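Local structure of MGS-M5 (Unidentified, 4Q3N) at residues Thr102-Ile107 / Gly114-Ala119; Thr150-Tyr155 / Arg217-Glu222; Val269-Pro274 / Ser296-Ser301. The protein probably catalyses the NAD-dependent interconversion of L-lactate and pyruvate, working as a tetrameric dehydrogenase with a Rossmann-type nucleotide-binding domain. All coordinates share one frame; numbering follows the deposited sequence. Where two conformers were deposited one is given.

Contact 1. Residues Thr102-Ile107 / Gly114-Ala119; sequences TVVKNI and GILLVA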
# COMPACT_ATOMS: atom_id res chain seq x y z
N THR A 102 14.93 -3.22 34.69
CA THR A 102 16.24 -3.50 34.09
C THR A 102 16.30 -3.17 32.60
O THR A 102 17.27 -2.59 32.16
CB THR A 102 16.59 -4.96 34.30
OG1 THR A 102 16.70 -5.17 35.71
CG2 THR A 102 17.92 -5.34 33.63
N VAL A 103 15.29 -3.54 31.83
CA VAL A 103 15.26 -3.19 30.42
C VAL A 103 15.33 -1.68 30.23
O VAL A 103 16.10 -1.16 29.44
CB VAL A 103 13.99 -3.72 29.75
CG1 VAL A 103 13.82 -3.08 28.33
CG2 VAL A 103 14.07 -5.23 29.65
N VAL A 104 14.52 -0.97 30.98
CA VAL A 104 14.42 0.45 30.81
C VAL A 104 15.72 1.17 31.20
O VAL A 104 16.18 2.05 30.47
CB VAL A 104 13.21 0.95 31.59
CG1 VAL A 104 13.29 2.45 31.82
CG2 VAL A 104 11.96 0.54 30.79
N LYS A 105 16.37 0.73 32.29
CA LYS A 105 17.67 1.29 32.66
C LYS A 105 18.70 1.07 31.56
O LYS A 105 19.48 1.95 31.24
CB LYS A 105 18.20 0.67 33.97
CG LYS A 105 17.36 0.99 35.21
CD LYS A 105 16.81 2.44 35.28
CE LYS A 105 16.53 2.84 36.73
NZ LYS A 105 15.74 4.09 36.88
N ASN A 106 18.73 -0.14 31.01
CA ASN A 106 19.64 -0.45 29.91
C ASN A 106 19.33 0.41 28.67
O ASN A 106 20.26 0.89 27.97
CB ASN A 106 19.56 -1.94 29.56
CG ASN A 106 20.30 -2.81 30.61
OD1 ASN A 106 21.28 -2.35 31.14
ND2 ASN A 106 19.82 -3.99 30.91
N ILE A 107 18.04 0.61 28.37
CA ILE A 107 17.67 1.48 27.24
C ILE A 107 18.17 2.90 27.49
O ILE A 107 18.79 3.52 26.61
CB ILE A 107 16.15 1.52 27.00
CG1 ILE A 107 15.61 0.16 26.54
CG2 ILE A 107 15.78 2.62 25.93
CD1 ILE A 107 14.10 0.10 26.64
N GLY A 114 13.82 8.63 22.80
CA GLY A 114 12.65 8.53 21.95
C GLY A 114 11.44 8.18 22.80
O GLY A 114 11.35 8.54 23.98
N ILE A 115 10.52 7.45 22.21
CA ILE A 115 9.29 7.04 22.88
C ILE A 115 9.35 5.57 23.31
O ILE A 115 9.89 4.74 22.57
CB ILE A 115 8.11 7.27 21.89
CG1 ILE A 115 7.98 8.80 21.63
CG2 ILE A 115 6.80 6.63 22.35
CD1 ILE A 115 7.08 9.03 20.41
N LEU A 116 8.81 5.25 24.49
CA LEU A 116 8.68 3.84 24.95
C LEU A 116 7.27 3.38 24.80
O LEU A 116 6.32 4.07 25.23
CB LEU A 116 9.09 3.67 26.45
CG LEU A 116 10.54 4.00 26.81
CD1 LEU A 116 10.75 3.90 28.34
CD2 LEU A 116 11.53 3.08 26.07
N LEU A 117 7.12 2.20 24.22
CA LEU A 117 5.83 1.52 24.07
C LEU A 117 5.88 0.15 24.74
O LEU A 117 6.61 -0.73 24.28
CB LEU A 117 5.48 1.35 22.59
CG LEU A 117 4.27 0.49 22.22
CD1 LEU A 117 3.03 0.94 23.01
CD2 LEU A 117 3.98 0.59 20.67
N VAL A 118 5.13 -0.04 25.82
CA VAL A 118 5.21 -1.29 26.58
C VAL A 118 4.08 -2.21 26.13
O VAL A 118 2.94 -1.77 26.08
CB VAL A 118 5.12 -1.01 28.10
CG1 VAL A 118 5.11 -2.34 28.89
CG2 VAL A 118 6.30 -0.16 28.53
N ALA A 119 4.38 -3.45 25.73
CA ALA A 119 3.30 -4.38 25.39
C ALA A 119 3.26 -5.56 26.39
O ALA A 119 2.30 -6.31 26.41
CB ALA A 119 3.47 -4.94 23.96
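Leu116 meets Val104 and Ile107 of the helix with a different branch for each. Its CD2 lies 4.0 Å from Ile107 CD1, and its CD1 stands 4.3 Å from Val104 CG2, so the fork of the leucine faces two residues set three apart on the same side of the helix. The pair Leu116 and Ile107 is met alongside: the two side chains slide past one another in opposite directions, one running from strand to helix and the other from helix to strand, and they touch with their end methyls. In Ile107, CG1 sits anti to the carbonyl carbon (chi1 -66°) and the chain then runs on nearly straight, which carries CD1 out toward the sheet. Leu116 starts the same way, with CG opposite its own carbonyl carbon at chi1 -62°, and sends both methyls at the helix. Val104 is shorter and comes nearest with CG2, a looser touch than that of Ile107. All three side chains are buried, and no hydrogen bond links the segments: the join is purely apolar, with CA atoms no nearer than 8.9 Å, between Val104 and Leu116.

This is one step of the beta-alpha-beta crossover of the Rossmann fold, in which helix 89-109 links strand 74-77 to strand 115-118 and packs back on the sheet. Ile107 also rests on Val75 and Ile77 of the first strand, so one helix face spans both neighbours. Helix 123-134 flanks the contact, Val104 touching Ala130 and Ser134, while Ile115 and Leu117 turn the other way, onto helix 232-246.

Contact 2. Residues Thr150-Tyr155 / Arg217-Glu222; sequences TARLRY and RDAAYE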
# COMPACT_ATOMS: atom_id res chain seq x y z
N THR A 150 -10.22 -3.09 21.88
CA THR A 150 -11.06 -2.20 21.06
C THR A 150 -11.23 -2.76 19.62
O THR A 150 -12.35 -2.79 19.07
CB THR A 150 -10.45 -0.79 21.02
OG1 THR A 150 -10.58 -0.20 22.35
CG2 THR A 150 -11.19 0.11 19.96
N ALA A 151 -10.15 -3.26 19.03
CA ALA A 151 -10.25 -3.91 17.73
C ALA A 151 -11.14 -5.14 17.80
O ALA A 151 -11.85 -5.45 16.85
CB ALA A 151 -8.86 -4.32 17.19
N ARG A 152 -11.08 -5.89 18.90
CA ARG A 152 -11.95 -7.03 19.07
C ARG A 152 -13.41 -6.61 19.13
O ARG A 152 -14.28 -7.24 18.56
CB ARG A 152 -11.58 -7.79 20.37
CG ARG A 152 -10.21 -8.48 20.28
CD ARG A 152 -9.83 -9.20 21.60
NE ARG A 152 -8.70 -10.11 21.40
CZ ARG A 152 -7.76 -10.29 22.32
NH1 ARG A 152 -7.78 -9.62 23.49
NH2 ARG A 152 -6.79 -11.12 22.05
N LEU A 153 -13.67 -5.58 19.92
CA LEU A 153 -15.02 -5.02 20.02
C LEU A 153 -15.57 -4.61 18.63
O LEU A 153 -16.71 -4.94 18.28
CB LEU A 153 -15.00 -3.76 20.90
CG LEU A 153 -16.30 -2.95 21.03
CD1 LEU A 153 -17.34 -3.77 21.80
CD2 LEU A 153 -16.04 -1.64 21.75
N ARG A 154 -14.77 -3.88 17.86
CA ARG A 154 -15.19 -3.46 16.52
C ARG A 154 -15.46 -4.67 15.63
O ARG A 154 -16.49 -4.73 14.94
CB ARG A 154 -14.12 -2.56 15.89
CG ARG A 154 -13.78 -1.36 16.77
CD ARG A 154 -12.55 -0.66 16.23
NE ARG A 154 -12.88 0.19 15.11
CZ ARG A 154 -12.00 0.97 14.48
NH1 ARG A 154 -10.74 1.01 14.90
NH2 ARG A 154 -12.40 1.74 13.48
N TYR A 155 -14.56 -5.66 15.68
CA TYR A 155 -14.82 -6.91 14.96
C TYR A 155 -16.14 -7.54 15.36
O TYR A 155 -16.94 -7.94 14.50
CB TYR A 155 -13.67 -7.94 15.18
CG TYR A 155 -14.04 -9.32 14.65
CD1 TYR A 155 -14.05 -9.60 13.26
CD2 TYR A 155 -14.42 -10.34 15.52
CE1 TYR A 155 -14.43 -10.89 12.79
CE2 TYR A 155 -14.77 -11.61 15.05
CZ TYR A 155 -14.78 -11.88 13.71
OH TYR A 155 -15.15 -13.14 13.31
N ARG A 217 -14.23 -9.75 26.73
CA ARG A 217 -13.60 -10.18 27.98
C ARG A 217 -12.88 -11.54 27.91
O ARG A 217 -11.80 -11.71 28.47
CB ARG A 217 -14.65 -10.29 29.10
CG ARG A 217 -15.13 -9.00 29.73
CD ARG A 217 -14.33 -8.59 30.98
NE ARG A 217 -13.83 -9.71 31.78
CZ ARG A 217 -14.43 -10.19 32.87
NH1 ARG A 217 -15.58 -9.69 33.29
NH2 ARG A 217 -13.87 -11.21 33.52
N ASP A 218 -13.49 -12.49 27.20
CA ASP A 218 -13.05 -13.89 27.17
C ASP A 218 -12.14 -14.19 25.98
O ASP A 218 -11.64 -15.30 25.88
CB ASP A 218 -14.26 -14.80 27.08
CG ASP A 218 -13.98 -16.22 27.56
OD1 ASP A 218 -13.24 -16.43 28.58
OD2 ASP A 218 -14.58 -17.13 26.96
N ALA A 219 -11.94 -13.20 25.10
CA ALA A 219 -11.21 -13.44 23.84
C ALA A 219 -9.80 -13.99 24.00
O ALA A 219 -9.43 -14.97 23.35
CB ALA A 219 -11.18 -12.16 22.99
N ALA A 220 -8.99 -13.39 24.87
CA ALA A 220 -7.64 -13.90 25.10
C ALA A 220 -7.65 -15.34 25.58
O ALA A 220 -6.89 -16.19 25.11
CB ALA A 220 -6.91 -13.03 26.12
N TYR A 221 -8.48 -15.60 26.59
CA TYR A 221 -8.56 -16.96 27.12
C TYR A 221 -8.91 -17.95 26.03
O TYR A 221 -8.38 -19.07 25.95
CB TYR A 221 -9.62 -17.07 28.23
CG TYR A 221 -9.71 -18.47 28.75
CD1 TYR A 221 -10.51 -19.42 28.13
CD2 TYR A 221 -9.00 -18.85 29.89
CE1 TYR A 221 -10.57 -20.75 28.61
CE2 TYR A 221 -9.08 -20.14 30.39
CZ TYR A 221 -9.86 -21.09 29.74
OH TYR A 221 -9.95 -22.36 30.24
N GLU A 222 -9.88 -17.54 25.22
CA GLU A 222 -10.41 -18.41 24.18
C GLU A 222 -9.28 -18.77 23.18
O GLU A 222 -9.12 -19.95 22.80
CB GLU A 222 -11.57 -17.68 23.48
CG GLU A 222 -12.45 -18.49 22.62
CD GLU A 222 -12.99 -19.74 23.33
OE1 GLU A 222 -13.85 -19.58 24.23
OE2 GLU A 222 -12.54 -20.86 22.96
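Arg152 and Ala219 mark the nearest backbone approach of helices 147-161 and 206-227, with CA atoms 8.0 Å apart, a gap bridged chiefly by the arginine's long side chain. From a start with CG opposite its own carbonyl carbon (chi1 -68°), Arg152 runs extended from CG to NE and lays that shaft along the second helix. The methyl of Ala219 packs against the shaft, its CB 3.5 Å from Arg152 CD, and reaches over one face of the guanidinium, 3.6 Å from Arg152 NE. Over that same face the backbone N of Ala220 stands 4.0 Å above the plane, displaced to the edge of the group and too far for a hydrogen bond. A bound acetate, probably from the crystallisation liquor, sits about 5 Å from the Arg152 side chain; lactate dehydrogenases use an arginine of this helix to hold the substrate carboxylate, and a similar role is plausible here. Were Arg152 an alanine, Ala219 would probably lose its aliphatic partner and a gap would open between the helices. Behind the contact, Leu153 touches Ala170 and Ile172 of strand 168-173. Arg152 also touches Ile223, farther along helix 206-227, and His50 of the second subunit.

Contact 3. Residues Val269-Pro274 / Ser296-Ser301; sequences VYIGLP and SQLNNS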
# COMPACT_ATOMS: atom_id res chain seq x y z
N VAL A 269 -2.10 6.51 37.80
CA VAL A 269 -2.15 5.21 37.15
C VAL A 269 -2.05 5.37 35.67
O VAL A 269 -2.52 6.38 35.12
CB VAL A 269 -3.46 4.44 37.40
CG1 VAL A 269 -3.55 3.97 38.83
CG2 VAL A 269 -4.68 5.29 37.03
N TYR A 270 -1.45 4.37 35.02
CA TYR A 270 -1.56 4.25 33.58
C TYR A 270 -2.80 3.42 33.39
O TYR A 270 -3.02 2.45 34.15
CB TYR A 270 -0.34 3.57 32.97
CG TYR A 270 0.68 4.56 32.42
CD1 TYR A 270 1.49 5.31 33.29
CD2 TYR A 270 0.84 4.75 31.04
CE1 TYR A 270 2.45 6.20 32.80
CE2 TYR A 270 1.81 5.63 30.53
CZ TYR A 270 2.59 6.36 31.42
OH TYR A 270 3.54 7.25 30.95
N ILE A 271 -3.62 3.81 32.42
CA ILE A 271 -4.89 3.11 32.20
C ILE A 271 -5.37 3.35 30.77
O ILE A 271 -4.95 4.32 30.14
CB ILE A 271 -5.93 3.60 33.27
CG1 ILE A 271 -7.17 2.71 33.32
CG2 ILE A 271 -6.23 5.09 33.07
CD1 ILE A 271 -8.08 3.08 34.55
N GLY A 272 -6.16 2.44 30.23
CA GLY A 272 -6.56 2.48 28.82
C GLY A 272 -7.58 3.60 28.58
O GLY A 272 -8.71 3.58 29.11
N LEU A 273 -7.15 4.63 27.84
CA LEU A 273 -7.98 5.79 27.51
C LEU A 273 -7.68 6.19 26.07
O LEU A 273 -6.58 5.98 25.58
CB LEU A 273 -7.70 6.97 28.47
CG LEU A 273 -7.98 6.68 29.96
CD1 LEU A 273 -7.36 7.81 30.82
CD2 LEU A 273 -9.52 6.51 30.25
N PRO A 274 -8.67 6.81 25.39
CA PRO A 274 -8.38 7.29 24.03
C PRO A 274 -7.38 8.46 24.09
O PRO A 274 -7.51 9.36 24.90
CB PRO A 274 -9.75 7.74 23.51
CG PRO A 274 -10.54 8.12 24.75
CD PRO A 274 -10.01 7.20 25.87
N SER A 296 -18.13 4.94 37.08
CA SER A 296 -17.94 4.00 38.17
C SER A 296 -17.00 2.86 37.75
O SER A 296 -16.10 2.45 38.51
CB SER A 296 -19.29 3.45 38.62
OG SER A 296 -19.10 2.52 39.65
N GLN A 297 -17.20 2.34 36.55
CA GLN A 297 -16.37 1.23 36.09
C GLN A 297 -14.93 1.71 35.89
O GLN A 297 -13.99 0.96 36.16
CB GLN A 297 -16.92 0.62 34.80
CG GLN A 297 -18.29 -0.12 34.96
CD GLN A 297 -18.80 -0.57 33.60
OE1 GLN A 297 -19.03 0.25 32.70
NE2 GLN A 297 -18.86 -1.87 33.41
N LEU A 298 -14.74 2.95 35.43
CA LEU A 298 -13.38 3.46 35.24
C LEU A 298 -12.69 3.63 36.61
O LEU A 298 -11.52 3.23 36.81
CB LEU A 298 -13.41 4.80 34.44
CG LEU A 298 -11.98 5.30 34.15
CD1 LEU A 298 -11.24 4.33 33.23
CD2 LEU A 298 -11.97 6.76 33.59
N ASN A 299 -13.42 4.17 37.57
CA ASN A 299 -12.93 4.28 38.94
C ASN A 299 -12.52 2.91 39.51
O ASN A 299 -11.47 2.75 40.12
CB ASN A 299 -13.97 4.94 39.86
CG ASN A 299 -14.18 6.46 39.58
OD1 ASN A 299 -13.33 7.15 39.04
ND2 ASN A 299 -15.34 6.96 39.96
N ASN A 300 -13.35 1.90 39.28
CA ASN A 300 -13.06 0.57 39.80
C ASN A 300 -11.75 0.07 39.20
O ASN A 300 -10.87 -0.44 39.88
CB ASN A 300 -14.21 -0.39 39.48
CG ASN A 300 -13.85 -1.85 39.75
OD1 ASN A 300 -13.52 -2.21 40.88
ND2 ASN A 300 -13.90 -2.69 38.71
N SER A 301 -11.63 0.23 37.90
CA SER A 301 -10.50 -0.24 37.15
C SER A 301 -9.22 0.49 37.62
O SER A 301 -8.17 -0.11 37.83
CB SER A 301 -10.80 0.01 35.66
OG SER A 301 -10.15 -0.90 34.87
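Ile271 and Leu273 on the strand both turn their ends to Leu298 of the helix, and apolar contacts make up most of the join. The tightest is methyl to methyl: Ile271 CD1 comes to 3.6 Å from Leu298 CD1, the two side chains meeting at a slant. Leu273 meets the same leucine at about a right angle, its CD2 resting 4.1 Å from both CD1 and CD2 of Leu298, so it sits against the fork. Leu298 does not leave the helix pointing straight at the strand; with CG anti to the backbone N (chi1 -176°) its CD1 nevertheless reaches both strand residues, while CD2 meets Leu273 alone of the two.

A second kind of touch is methyl on backbone. Ile271 holds CG1 anti to its N (chi1 -167°) and stretches out fully, so that CD1 also reaches 4.1 Å from Leu298 O and 4.2 Å from the backbone C of Ser301.

Polar bonds between the segments are absent. The Ser301 hydroxyl is instead engaged by hydrogen bonds with Ser179 OG and the backbone N of Glu175, which ties this helix face to a nearby part of the chain.

Strand 270-274 and helix 296-301 run roughly antiparallel, at 150°, their axes 10.2 Å apart. Strand 270-278 is the middle of the three-stranded antiparallel sheet, between 251-258 and 281-285, and the C-terminal helix 292-311 packs against it. Ile271 extends the seam along that helix to Ala302 and Leu305, while Leu298 also touches Phe181 of strand 181-182.

Overall arrangement
All three contacts are buried, and none contains a hydrogen bond between its own segments. Contact 1 belongs to the nucleotide-binding domain and contacts 2 and 3 to the C-terminal domain; contacts 1 and 2 lie on opposite sides of the chain's centre, their centres 27 Å apart. No secondary-structure element is shared. Contacts 1 and 3 both seat a helix on a sheet with branched aliphatic side chains, parallel in one case and antiparallel in the other. Contact 2 joins two helices through an arginine shaft and small alanines, and it alone lies beside the second subunit and a bound acetate, with Ala220 partly exposed at its margin.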